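Local structure of putative xanthine dehydrogenase YAGS fad-binding subunit (Escherichia coli, 5G5G) at residues F247-A252 / N277-R282; F651-H654 / G658-V661. The protein probably catalyses aldehyde oxidation as the molybdenum-cofactor subunit of a periplasmic aldehyde oxidase, working with iron-sulfur and FAD partner subunits. One frame throughout, in Å; residues are numbered along the deposited sequence.

Contact 1: residues F247-A252 / N277-R282; sequences FLRSDA and NNTTHR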
loop_
_atom_site.group_PDB
_atom_site.type_symbol
_atom_site.label_atom_id
_atom_site.label_comp_id
_atom_site.label_asym_id
_atom_site.label_seq_id
_atom_site.Cartn_x
_atom_site.Cartn_y
_atom_site.Cartn_z
ATOM N N PHE C 247 6.081 -4.748 16.266
ATOM C CA PHE C 247 7.318 -4.928 16.957
ATOM C C PHE C 247 8.233 -3.713 16.806
ATOM O O PHE C 247 8.153 -2.939 15.841
ATOM C CB PHE C 247 8.024 -6.155 16.370
ATOM C CG PHE C 247 7.103 -7.315 16.142
ATOM C CD1 PHE C 247 6.446 -7.881 17.199
ATOM C CD2 PHE C 247 6.874 -7.805 14.841
ATOM C CE1 PHE C 247 5.574 -8.955 17.006
ATOM C CE2 PHE C 247 6.000 -8.868 14.655
ATOM C CZ PHE C 247 5.351 -9.433 15.728
ATOM N N LEU C 248 9.173 -3.610 17.701
ATOM C CA LEU C 248 10.307 -2.670 17.536
ATOM C C LEU C 248 11.036 -2.857 16.198
ATOM O O LEU C 248 11.455 -3.995 15.863
ATOM C CB LEU C 248 11.292 -2.905 18.671
ATOM C CG LEU C 248 12.321 -1.797 18.893
ATOM C CD1 LEU C 248 11.586 -0.615 19.508
ATOM C CD2 LEU C 248 13.384 -2.341 19.811
ATOM N N ARG C 249 11.236 -1.744 15.458
ATOM C CA ARG C 249 11.994 -1.769 14.213
ATOM C C ARG C 249 13.224 -0.803 14.306
ATOM O O ARG C 249 13.423 -0.126 15.318
ATOM C CB ARG C 249 11.081 -1.378 13.066
ATOM C CG ARG C 249 9.857 -2.277 12.909
ATOM C CD ARG C 249 9.915 -3.193 11.664
ATOM N NE ARG C 249 11.015 -4.115 11.755
ATOM C CZ ARG C 249 11.001 -5.290 12.384
ATOM N NH1 ARG C 249 9.906 -5.726 12.998
ATOM N NH2 ARG C 249 12.093 -6.029 12.414
ATOM N N SER C 250 14.026 -0.785 13.240
ATOM C CA SER C 250 15.322 -0.121 13.234
ATOM C C SER C 250 15.196 1.397 13.486
ATOM O O SER C 250 16.114 2.013 14.037
ATOM C CB SER C 250 16.037 -0.394 11.919
ATOM O OG SER C 250 15.283 0.068 10.800
ATOM N N ASP C 251 14.084 1.997 13.040
ATOM C CA ASP C 251 13.894 3.464 13.258
ATOM C C ASP C 251 13.948 3.872 14.756
ATOM O O ASP C 251 14.517 4.905 15.125
ATOM C CB ASP C 251 12.576 3.954 12.659
ATOM C CG ASP C 251 11.351 3.241 13.260
ATOM O OD1 ASP C 251 11.345 1.986 13.249
ATOM O OD2 ASP C 251 10.424 3.944 13.763
ATOM N N ALA C 252 13.249 3.109 15.579
ATOM C CA ALA C 252 13.136 3.352 17.007
ATOM C C ALA C 252 14.488 3.167 17.711
ATOM O O ALA C 252 14.920 4.008 18.511
ATOM C CB ALA C 252 12.091 2.408 17.567
ATOM N N ASN C 277 12.547 -4.713 2.293
ATOM C CA ASN C 277 13.634 -5.576 2.738
ATOM C C ASN C 277 14.124 -5.307 4.158
ATOM O O ASN C 277 14.567 -6.241 4.817
ATOM C CB ASN C 277 14.836 -5.592 1.756
ATOM C CG ASN C 277 14.514 -6.234 0.445
ATOM O OD1 ASN C 277 14.522 -7.469 0.312
ATOM N ND2 ASN C 277 14.192 -5.431 -0.520
ATOM N N ASN C 278 14.070 -4.048 4.645
ATOM C CA ASN C 278 14.560 -3.769 6.008
ATOM C C ASN C 278 13.657 -4.354 7.085
ATOM O O ASN C 278 14.157 -4.818 8.117
ATOM C CB ASN C 278 14.706 -2.261 6.277
ATOM C CG ASN C 278 15.132 -1.990 7.696
ATOM O OD1 ASN C 278 14.315 -1.672 8.556
ATOM N ND2 ASN C 278 16.445 -2.184 7.960
ATOM N N THR C 279 12.342 -4.321 6.843
ATOM C CA THR C 279 11.375 -4.632 7.884
ATOM C C THR C 279 10.934 -6.097 7.715
ATOM O O THR C 279 11.757 -6.928 7.407
ATOM C CB THR C 279 10.195 -3.668 7.937
ATOM O OG1 THR C 279 9.364 -3.700 6.763
ATOM C CG2 THR C 279 10.715 -2.227 8.080
ATOM N N THR C 280 9.662 -6.399 7.953
ATOM C CA THR C 280 9.200 -7.769 7.845
ATOM C C THR C 280 8.247 -7.912 6.646
ATOM O O THR C 280 7.777 -6.915 6.091
ATOM C CB THR C 280 8.476 -8.211 9.106
ATOM O OG1 THR C 280 7.268 -7.481 9.286
ATOM C CG2 THR C 280 9.361 -8.009 10.318
ATOM N N HIS C 281 7.982 -9.166 6.323
ATOM C CA HIS C 281 7.071 -9.518 5.278
ATOM C C HIS C 281 6.257 -10.784 5.633
ATOM O O HIS C 281 6.728 -11.566 6.387
ATOM C CB HIS C 281 7.842 -9.889 3.983
ATOM C CG HIS C 281 8.821 -11.010 4.163
ATOM N ND1 HIS C 281 8.542 -12.307 3.810
ATOM C CD2 HIS C 281 10.065 -11.027 4.693
ATOM C CE1 HIS C 281 9.558 -13.078 4.131
ATOM N NE2 HIS C 281 10.498 -12.326 4.664
ATOM N N ARG C 282 5.075 -10.924 5.068
ATOM C CA ARG C 282 4.404 -12.216 5.187
ATOM C C ARG C 282 5.285 -13.268 4.469
ATOM O O ARG C 282 5.616 -13.058 3.344
ATOM C CB ARG C 282 3.018 -12.244 4.565
ATOM C CG ARG C 282 2.287 -13.550 4.914
ATOM C CD ARG C 282 0.997 -13.792 4.136
ATOM N NE ARG C 282 0.043 -12.687 4.209
ATOM C CZ ARG C 282 -0.807 -12.425 5.222
ATOM N NH1 ARG C 282 -0.723 -13.046 6.386
ATOM N NH2 ARG C 282 -1.638 -11.392 5.122
HETATM O O HOH W 1 14.312 -5.240 10.796
HETATM O O HOH W 2 13.607 -2.639 11.020
#
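Arg249 passes its CD and NE by the side chain of Thr279 and brings its guanidinium up to Thr280 CG2, where two helix ends meet in a molybdopterin cofactor-binding domain of the xanthine dehydrogenase/aldehyde oxidase type. Arg249 is the N-cap of helix 250-262, and helix 275-278 ends just before Thr279. The arginine runs at about a right angle to both threonines. Its chain is bent at chi2 (-109°) and chi3 (63°), which brings the guanidinium to the methyl of Thr280. Thr280 CG2 then sits over one guanidinium face, 3.5 Å from the plane and displaced toward the rim, while His187 touches this threonine too.

Two waters carry much of the polar side of the contact. Water 1 lies in the guanidinium plane, accepts from Arg249 NH2 at 2.9 Å and donates to Asn278 O at 2.7 Å. Water 2 accepts hydrogen bonds from Arg249 NE and from Ser250 N, the latter at the start of a helix, and donates to Asn278 OD1 at 2.7 Å. Asn278 holds its CG anti to the backbone N (chi1 177°), placing OD1 near Ser250 as well. In one of two conformers, Ser250 OG donates directly to Asn278 OD1 at 3.0 Å, tilted from the carbonyl plane, so this bond may be only partly occupied. The amide's ND2 is engaged by His109 O, which helps fix its rotation. Every residue that touches here is buried. The remaining contact is van der Waals, with Arg249 CD 3.8 Å from Thr279 CB.

Contact 2: residues F651-H654 / G658-V661; sequences FVNH and GYEV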
loop_
_atom_site.group_PDB
_atom_site.type_symbol
_atom_site.label_atom_id
_atom_site.label_comp_id
_atom_site.label_asym_id
_atom_site.label_seq_id
_atom_site.Cartn_x
_atom_site.Cartn_y
_atom_site.Cartn_z
ATOM N N PHE C 651 14.154 -8.975 -2.112
ATOM C CA PHE C 651 12.941 -8.645 -2.798
ATOM C C PHE C 651 13.203 -7.505 -3.764
ATOM O O PHE C 651 13.540 -6.395 -3.347
ATOM C CB PHE C 651 11.809 -8.264 -1.795
ATOM C CG PHE C 651 11.552 -9.310 -0.739
ATOM C CD1 PHE C 651 11.290 -10.643 -1.084
ATOM C CD2 PHE C 651 11.529 -8.973 0.599
ATOM C CE1 PHE C 651 11.020 -11.573 -0.089
ATOM C CE2 PHE C 651 11.296 -9.909 1.602
ATOM C CZ PHE C 651 11.032 -11.222 1.247
ATOM N N VAL C 652 12.992 -7.768 -5.049
ATOM C CA VAL C 652 13.443 -6.864 -6.140
ATOM C C VAL C 652 12.594 -5.603 -6.297
ATOM O O VAL C 652 13.119 -4.514 -6.442
ATOM C CB VAL C 652 13.512 -7.632 -7.482
ATOM C CG1 VAL C 652 13.865 -6.742 -8.655
ATOM C CG2 VAL C 652 14.536 -8.764 -7.437
ATOM N N ASN C 653 11.270 -5.781 -6.264
ATOM C CA ASN C 653 10.347 -4.732 -6.522
ATOM C C ASN C 653 10.004 -4.053 -5.222
ATOM O O ASN C 653 8.847 -4.078 -4.757
ATOM C CB ASN C 653 9.092 -5.298 -7.256
ATOM C CG ASN C 653 8.405 -6.377 -6.481
ATOM O OD1 ASN C 653 9.018 -7.139 -5.721
ATOM N ND2 ASN C 653 7.112 -6.416 -6.623
ATOM N N HIS C 654 10.987 -3.345 -4.662
ATOM C CA HIS C 654 10.897 -2.920 -3.271
ATOM C C HIS C 654 10.535 -1.453 -3.054
ATOM O O HIS C 654 11.209 -0.746 -2.354
ATOM C CB HIS C 654 12.138 -3.330 -2.462
ATOM C CG HIS C 654 13.450 -2.816 -2.992
ATOM N ND1 HIS C 654 13.899 -1.532 -2.783
ATOM C CD2 HIS C 654 14.449 -3.448 -3.657
ATOM C CE1 HIS C 654 15.099 -1.380 -3.313
ATOM N NE2 HIS C 654 15.462 -2.537 -3.841
ATOM N N GLY C 658 6.726 -0.597 -7.604
ATOM C CA GLY C 658 7.015 -1.973 -7.977
ATOM C C GLY C 658 6.116 -3.043 -7.324
ATOM O O GLY C 658 5.796 -4.082 -7.950
ATOM N N TYR C 659 5.812 -2.851 -6.044
ATOM C CA TYR C 659 4.909 -3.755 -5.304
ATOM C C TYR C 659 3.552 -3.128 -5.384
ATOM O O TYR C 659 3.328 -2.058 -4.789
ATOM C CB TYR C 659 5.367 -3.903 -3.872
ATOM C CG TYR C 659 4.477 -4.880 -3.060
ATOM C CD1 TYR C 659 3.300 -4.437 -2.415
ATOM C CD2 TYR C 659 4.812 -6.219 -2.968
ATOM C CE1 TYR C 659 2.514 -5.310 -1.666
ATOM C CE2 TYR C 659 4.070 -7.088 -2.233
ATOM C CZ TYR C 659 2.913 -6.634 -1.569
ATOM O OH TYR C 659 2.148 -7.521 -0.833
ATOM N N GLU C 660 2.628 -3.779 -6.095
ATOM C CA GLU C 660 1.418 -3.114 -6.500
ATOM C C GLU C 660 0.286 -3.440 -5.571
ATOM O O GLU C 660 -0.085 -4.611 -5.432
ATOM C CB GLU C 660 1.020 -3.456 -7.938
ATOM C CG GLU C 660 2.039 -3.040 -8.961
ATOM C CD GLU C 660 1.627 -3.399 -10.388
ATOM O OE1 GLU C 660 0.532 -3.980 -10.594
ATOM O OE2 GLU C 660 2.409 -3.117 -11.311
ATOM N N VAL C 661 -0.277 -2.385 -4.975
ATOM C CA VAL C 661 -1.483 -2.471 -4.167
ATOM C C VAL C 661 -2.639 -1.863 -4.906
ATOM O O VAL C 661 -2.455 -1.133 -5.860
ATOM C CB VAL C 661 -1.333 -1.816 -2.788
ATOM C CG1 VAL C 661 -0.156 -2.462 -2.076
ATOM C CG2 VAL C 661 -1.226 -0.282 -2.879
#
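Asn653 meets Gly658 and Tyr659 across a short irregular loop, and its side-chain amide supplies the one hydrogen bond identified between 651-654 and 658-661. ND2 donates to Gly658 O at 3.0 Å, with a fairly straight N-H...O angle of 160°. The acceptor lies close to the plane of the asparagine amide, yet the donor stands above the glycine carbonyl plane, off its lone pairs. CG sits between the backbone N and the carbonyl carbon (chi1 58°), which turns the amide toward the glycine.

Other polar bonds fix the rotation of that amide. ND2 also donates to Glu641 O, while OD1 accepts from Ala643 N, so both ends of the buried group are engaged. An alanine in place of Asn653 would probably leave Gly658 O, Glu641 O and Ala643 N without these partners and free the loop to shift. In the backbone, His654 N reaches back to Val652 O in a weak bond of 3.0 Å.

Van der Waals contacts fill in around the amide bond. Asn653 CB lies 3.6 Å from Gly658 O, and with no side chain on the glycine the two backbones approach to 4.6 Å between Asn653 CA and Gly658 CA. Tyr659 CB packs 3.6 Å from Asn653 O, and its ring leads away to where OH is hydrogen-bonded to Glu640 OE1 and Ser186 N.

Subunit contacts complete the setting: His654 NE2 bonds to an acidic side chain of a neighbouring subunit, and Val661 O to a basic one of that same chain. The whole is an inverse gamma turn centred on Asn653, in the interface loop that follows strand 650-651 of the molybdopterin cofactor-binding domain.

In each contact an asparagine amide has partners both across the contact and outside it. Along the chain they come in series, contact 1 in the first molybdopterin cofactor-binding region and contact 2 in the second, yet their centres lie only about 16 Å apart. They touch directly: Asn277 OD1 receives a probable hydrogen bond from Phe651 N at 2.9 Å, and the rings of His281 and Phe651 meet edge-to-face. The loop after strand 650-651 is thereby tied to the segment between helix 275-278 and strand 285-293. The side chain of Thr280 is about 9 Å from the bound dioxothiomolybdenum ion, whereas contact 2 borders two neighbouring subunits, so the joined region links the molybdenum site's surroundings to subunit interfaces.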